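Local coordinates for endo-1,4-b-d-mannanase (Trichoderma reesei, PDB 1QNR), which probably hydrolyses internal beta-1,4-mannosidic linkages in mannans, as a fungal endo-mannanase of glycoside hydrolase family 5, at residues Ser3-Ile7 / Ser196-Val200; Val96-Glu100 / Tyr155-Ala160. Where two conformers were deposited one is given. Residue numbers count along the deposited sequence, not the author numbering.

Interaction 1. Residues Ser3-Ile7 / Ser196-Val200; sequences SFVTI and SNHLV. With NAG (2-acetamido-2-deoxy-beta-D-glucopyranose), chain G.
Residues 3-7 run in extended conformation into strand 6-8 of the small antiparallel N-terminal sheet, which packs beside 196-200 at the N-terminal end of strand 199-201 in the family 5 TIM barrel. The touching parts diverge by 43°, with Phe4 nearest Asn197 (CA-CA 6.7 Å) and Thr6 nearest Leu199 (CA-CA 7.0 Å). Phe4 (chi1 m) lays a ring face on Asn197, whose CB stands 3.6 Å from the ring centroid in a CH-pi contact, and turns its edge to the face of His198 in an offset edge-to-face pair, centroids 5.2 Å apart and planes at 89°. Leu199 (m, t) meets Val5 (CG1 to CD1 of Leu199, 4.0 Å) and Ile7 (CD1 to CD2 of Leu199, 4.1 Å). One water lies 2.9 Å from Val5 O and accepts from Leu199 N at 3.0 Å; a second donates to Val5 O (2.8 Å) and Asn197 O (2.9 Å). Ser196 N donates to NAG O6 and Asn197 ND2 to NAG O5, both 3.0 Å. Side chains and water, not strand pairing, thus join the segments.

Interaction 2. Residues Val96-Glu100 / Tyr155-Ala160; sequences VQSAE and YANSTA. With NAG (2-acetamido-2-deoxy-beta-D-glucopyranose), chain G.
In this TIM barrel, the turn that carries helix 138-155 into strand 161-165 packs against the preceding barrel helix, 90-102. Tyr155 to Ser158 form a type I beta turn closed by Ser158 N to Tyr155 O at 3.0 Å, and an ST turn follows, Ala160 N donating to Ser158 OG at 3.1 Å. Glu100 and Ala160 are the closest backbone pair (CA-CA 5.5 Å). Val96 (chi1 t) places CG2 over a face of the Tyr155 ring, 3.8 Å from its centroid and 9° off the normal, a CH-pi contact; the Tyr155 hydroxyl bonds to Asp93. Ala160 CB lies 4.0 Å from Ala99 CB and 3.7 Å from Glu100 CG. With chi1 m and chi2 t, Glu100 reaches across so that Ser158 OG donates to its OE2 at 2.8 Å. At the turn's exposed side, Asn157 ND2 is bonded covalently to NAG C1 (1.6 Å), an N-glycan in an Asn-Ser-Thr sequon. Ser158 OG, donor to a carboxylate and acceptor from the backbone, therefore ties the turn to the helix.

In the fold
The centres of interactions 1 and 2 lie 12 Å apart on the same side of the chain's centre, and 96-100 and 155-160 both fall within the chain loop closed by interaction 1. The two meet directly: His198 NE2 probably hydrogen-bonds Ser158 O (2.8 Å), its ND1 bonding Asp195, and Asn197 ND2 probably bonds Ala156 O (3.0 Å). The glycan spans both, attached at Asn157 and hydrogen-bonded to Ser196 and Asn197, which lays the sugar along the neighbouring loop. Both contacts sit where the chain enters the parallel neighbours 161-165 and 199-201, at their N-terminal ends, whereas in TIM-barrel glycosidases the active site lies at the C-terminal ends of the strands.

Interaction 1. Residues Ser3-Ile7 / Ser196-Val200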
loop_
_atom_site.group_PDB
_atom_site.type_symbol
_atom_site.label_atom_id
_atom_site.label_comp_id
_atom_site.label_asym_id
_atom_site.label_seq_id
_atom_site.Cartn_x
_atom_site.Cartn_y
_atom_site.Cartn_z
ATOM N N SER A 3 -16.106 12.979 2.591
ATOM C CA SER A 3 -17.129 11.899 2.462
ATOM C C SER A 3 -16.421 10.550 2.365
ATOM O O SER A 3 -15.197 10.675 2.220
ATOM C CB SER A 3 -17.997 12.096 1.205
ATOM O OG SER A 3 -17.193 12.370 0.081
ATOM N N PHE A 4 -17.102 9.386 2.240
ATOM C CA PHE A 4 -16.272 8.171 2.103
ATOM C C PHE A 4 -15.765 8.102 0.650
ATOM O O PHE A 4 -16.487 8.497 -0.324
ATOM C CB PHE A 4 -17.090 6.881 2.397
ATOM C CG PHE A 4 -17.507 6.696 3.824
ATOM C CD1 PHE A 4 -16.578 6.598 4.853
ATOM C CD2 PHE A 4 -18.875 6.773 4.180
ATOM C CE1 PHE A 4 -16.989 6.485 6.173
ATOM C CE2 PHE A 4 -19.271 6.594 5.512
ATOM C CZ PHE A 4 -18.353 6.432 6.509
ATOM N N VAL A 5 -14.555 7.573 0.424
ATOM C CA VAL A 5 -14.006 7.402 -0.928
ATOM C C VAL A 5 -14.715 6.212 -1.610
ATOM O O VAL A 5 -14.877 5.117 -1.085
ATOM C CB VAL A 5 -12.469 7.134 -0.915
ATOM C CG1 VAL A 5 -11.974 6.841 -2.357
ATOM C CG2 VAL A 5 -11.685 8.287 -0.305
ATOM N N THR A 6 -15.253 6.515 -2.832
ATOM C CA THR A 6 -16.011 5.534 -3.636
ATOM C C THR A 6 -15.461 5.507 -5.051
ATOM O O THR A 6 -14.557 6.267 -5.431
ATOM C CB THR A 6 -17.538 5.884 -3.663
ATOM O OG1 THR A 6 -17.660 7.181 -4.316
ATOM C CG2 THR A 6 -18.130 5.828 -2.261
ATOM N N ILE A 7 -15.999 4.573 -5.867
ATOM C CA ILE A 7 -15.701 4.500 -7.305
ATOM C C ILE A 7 -16.919 4.992 -8.135
ATOM O O ILE A 7 -18.001 4.465 -7.893
ATOM C CB ILE A 7 -15.239 3.057 -7.642
ATOM C CG1 ILE A 7 -13.810 2.845 -7.029
ATOM C CG2 ILE A 7 -15.121 2.827 -9.157
ATOM C CD1 ILE A 7 -13.358 1.395 -7.022
ATOM N N SER A 196 -18.781 -1.678 5.904
ATOM C CA SER A 196 -19.373 -1.541 4.557
ATOM C C SER A 196 -19.179 -0.168 3.906
ATOM O O SER A 196 -19.691 0.172 2.817
ATOM C CB SER A 196 -20.888 -1.813 4.610
ATOM O OG SER A 196 -21.571 -0.889 5.479
ATOM N N ASN A 197 -18.399 0.739 4.574
ATOM C CA ASN A 197 -18.179 2.053 4.083
ATOM C C ASN A 197 -16.990 2.174 3.127
ATOM O O ASN A 197 -16.976 3.076 2.300
ATOM C CB ASN A 197 -17.901 3.041 5.255
ATOM C CG ASN A 197 -19.039 3.099 6.256
ATOM O OD1 ASN A 197 -20.203 3.170 5.864
ATOM N ND2 ASN A 197 -18.661 2.988 7.566
ATOM N N HIS A 198 -15.990 1.290 3.278
ATOM C CA HIS A 198 -14.674 1.498 2.579
ATOM C C HIS A 198 -14.314 0.459 1.540
ATOM O O HIS A 198 -14.757 -0.721 1.577
ATOM C CB HIS A 198 -13.541 1.510 3.654
ATOM C CG HIS A 198 -13.628 2.703 4.588
ATOM N ND1 HIS A 198 -13.796 2.563 5.979
ATOM C CD2 HIS A 198 -13.522 4.043 4.291
ATOM C CE1 HIS A 198 -13.783 3.832 6.457
ATOM N NE2 HIS A 198 -13.680 4.745 5.472
ATOM N N LEU A 199 -13.554 0.946 0.531
ATOM C CA LEU A 199 -12.982 0.080 -0.489
ATOM C C LEU A 199 -11.928 -0.894 0.070
ATOM O O LEU A 199 -11.330 -0.633 1.136
ATOM C CB LEU A 199 -12.263 0.982 -1.524
ATOM C CG LEU A 199 -13.181 2.005 -2.231
ATOM C CD1 LEU A 199 -12.341 2.953 -3.151
ATOM C CD2 LEU A 199 -14.309 1.318 -3.031
ATOM N N VAL A 200 -11.733 -2.050 -0.576
ATOM C CA VAL A 200 -10.753 -3.068 -0.207
ATOM C C VAL A 200 -9.945 -3.451 -1.464
ATOM O O VAL A 200 -10.459 -3.594 -2.570
ATOM C CB VAL A 200 -11.432 -4.300 0.386
ATOM C CG1 VAL A 200 -10.464 -5.406 0.867
ATOM C CG2 VAL A 200 -12.328 -3.934 1.602
HETATM C C1 NAG G . -20.656 2.927 11.099
HETATM C C2 NAG G . -22.054 3.453 11.389
HETATM C C3 NAG G . -22.938 2.206 11.328
HETATM C C4 NAG G . -22.793 1.485 9.968
HETATM C C5 NAG G . -21.309 1.091 9.718
HETATM C C6 NAG G . -21.091 0.472 8.341
HETATM C C7 NAG G . -22.603 5.203 13.030
HETATM C C8 NAG G . -22.656 5.543 14.484
HETATM N N2 NAG G . -21.996 4.002 12.777
HETATM O O3 NAG G . -24.303 2.652 11.485
HETATM O O4 NAG G . -23.572 0.235 10.019
HETATM O O5 NAG G . -20.554 2.315 9.783
HETATM O O6 NAG G . -19.721 -0.084 8.296
HETATM O O7 NAG G . -23.102 5.835 12.150
HETATM O O HOH W 1 -13.203 3.892 0.923
HETATM O O HOH W 2 -16.493 2.863 -0.534
#

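Interaction 2. Residues Val96-Glu100 / Tyr155-Ala160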
loop_
_atom_site.group_PDB
_atom_site.type_symbol
_atom_site.label_atom_id
_atom_site.label_comp_id
_atom_site.label_asym_id
_atom_site.label_seq_id
_atom_site.Cartn_x
_atom_site.Cartn_y
_atom_site.Cartn_z
ATOM N N VAL A 96 -4.240 8.893 11.527
ATOM C CA VAL A 96 -5.611 9.071 10.978
ATOM C C VAL A 96 -6.219 10.430 11.397
ATOM O O VAL A 96 -6.818 11.085 10.521
ATOM C CB VAL A 96 -6.509 7.929 11.480
ATOM C CG1 VAL A 96 -7.963 8.109 11.040
ATOM C CG2 VAL A 96 -5.959 6.576 10.998
ATOM N N GLN A 97 -5.969 10.907 12.617
ATOM C CA GLN A 97 -6.428 12.234 13.071
ATOM C C GLN A 97 -5.861 13.325 12.170
ATOM O O GLN A 97 -6.578 14.242 11.729
ATOM C CB GLN A 97 -6.042 12.442 14.572
ATOM C CG GLN A 97 -6.452 13.851 15.043
ATOM C CD GLN A 97 -5.985 14.302 16.389
ATOM O OE1 GLN A 97 -5.941 15.569 16.695
ATOM N NE2 GLN A 97 -5.652 13.446 17.306
ATOM N N SER A 98 -4.547 13.257 11.860
ATOM C CA SER A 98 -3.871 14.277 11.008
ATOM C C SER A 98 -4.363 14.209 9.584
ATOM O O SER A 98 -4.515 15.231 8.859
ATOM C CB SER A 98 -2.331 14.048 11.137
ATOM O OG SER A 98 -1.670 15.098 10.409
ATOM N N ALA A 99 -4.628 12.978 9.052
ATOM C CA ALA A 99 -5.193 12.872 7.672
ATOM C C ALA A 99 -6.568 13.544 7.639
ATOM O O ALA A 99 -6.895 14.281 6.673
ATOM C CB ALA A 99 -5.303 11.380 7.280
ATOM N N GLU A 100 -7.416 13.321 8.668
ATOM C CA GLU A 100 -8.719 14.015 8.692
ATOM C C GLU A 100 -8.526 15.546 8.690
ATOM O O GLU A 100 -9.260 16.254 7.940
ATOM C CB GLU A 100 -9.479 13.604 9.968
ATOM C CG GLU A 100 -9.931 12.127 9.992
ATOM C CD GLU A 100 -10.603 11.725 11.284
ATOM O OE1 GLU A 100 -10.485 12.393 12.324
ATOM O OE2 GLU A 100 -11.237 10.642 11.257
ATOM N N TYR A 155 -11.260 2.544 12.835
ATOM C CA TYR A 155 -11.402 3.636 11.858
ATOM C C TYR A 155 -12.535 3.353 10.876
ATOM O O TYR A 155 -12.657 4.038 9.845
ATOM C CB TYR A 155 -10.090 3.856 11.068
ATOM C CG TYR A 155 -8.842 3.806 11.958
ATOM C CD1 TYR A 155 -8.680 4.718 12.992
ATOM C CD2 TYR A 155 -7.819 2.890 11.712
ATOM C CE1 TYR A 155 -7.577 4.665 13.865
ATOM C CE2 TYR A 155 -6.715 2.859 12.570
ATOM C CZ TYR A 155 -6.572 3.745 13.597
ATOM O OH TYR A 155 -5.428 3.667 14.387
ATOM N N ALA A 156 -13.391 2.327 11.141
ATOM C CA ALA A 156 -14.446 1.924 10.186
ATOM C C ALA A 156 -15.368 3.054 9.777
ATOM O O ALA A 156 -15.899 3.050 8.630
ATOM C CB ALA A 156 -15.290 0.729 10.728
ATOM N N ASN A 157 -15.609 4.094 10.636
ATOM C CA ASN A 157 -16.496 5.172 10.279
ATOM C C ASN A 157 -15.796 6.509 10.006
ATOM O O ASN A 157 -16.442 7.586 9.844
ATOM C CB ASN A 157 -17.569 5.409 11.370
ATOM C CG ASN A 157 -18.354 4.150 11.622
ATOM O OD1 ASN A 157 -17.999 3.131 12.269
ATOM N ND2 ASN A 157 -19.595 4.140 11.054
ATOM N N SER A 158 -14.471 6.440 9.869
ATOM C CA SER A 158 -13.693 7.625 9.501
ATOM C C SER A 158 -13.712 7.859 7.987
ATOM O O SER A 158 -13.453 6.898 7.205
ATOM C CB SER A 158 -12.192 7.458 9.965
ATOM O OG SER A 158 -11.435 8.612 9.408
ATOM N N THR A 159 -13.877 9.088 7.493
ATOM C CA THR A 159 -13.814 9.363 6.066
ATOM C C THR A 159 -12.352 9.519 5.560
ATOM O O THR A 159 -12.187 9.621 4.347
ATOM C CB THR A 159 -14.621 10.620 5.684
ATOM O OG1 THR A 159 -14.162 11.705 6.462
ATOM C CG2 THR A 159 -16.130 10.415 5.967
ATOM N N ALA A 160 -11.359 9.367 6.432
ATOM C CA ALA A 160 -9.962 9.459 5.942
ATOM C C ALA A 160 -9.422 8.165 5.412
ATOM O O ALA A 160 -8.279 8.210 4.939
ATOM C CB ALA A 160 -9.086 9.990 7.107
HETATM C C1 NAG G . -20.656 2.927 11.099
HETATM C C2 NAG G . -22.054 3.453 11.389
HETATM C C3 NAG G . -22.938 2.206 11.328
HETATM C C4 NAG G . -22.793 1.485 9.968
HETATM C C5 NAG G . -21.309 1.091 9.718
HETATM C C6 NAG G . -21.091 0.472 8.341
HETATM C C7 NAG G . -22.603 5.203 13.030
HETATM C C8 NAG G . -22.656 5.543 14.484
HETATM N N2 NAG G . -21.996 4.002 12.777
HETATM O O3 NAG G . -24.303 2.652 11.485
HETATM O O4 NAG G . -23.572 0.235 10.019
HETATM O O5 NAG G . -20.554 2.315 9.783
HETATM O O6 NAG G . -19.721 -0.084 8.296
HETATM O O7 NAG G . -23.102 5.835 12.150
#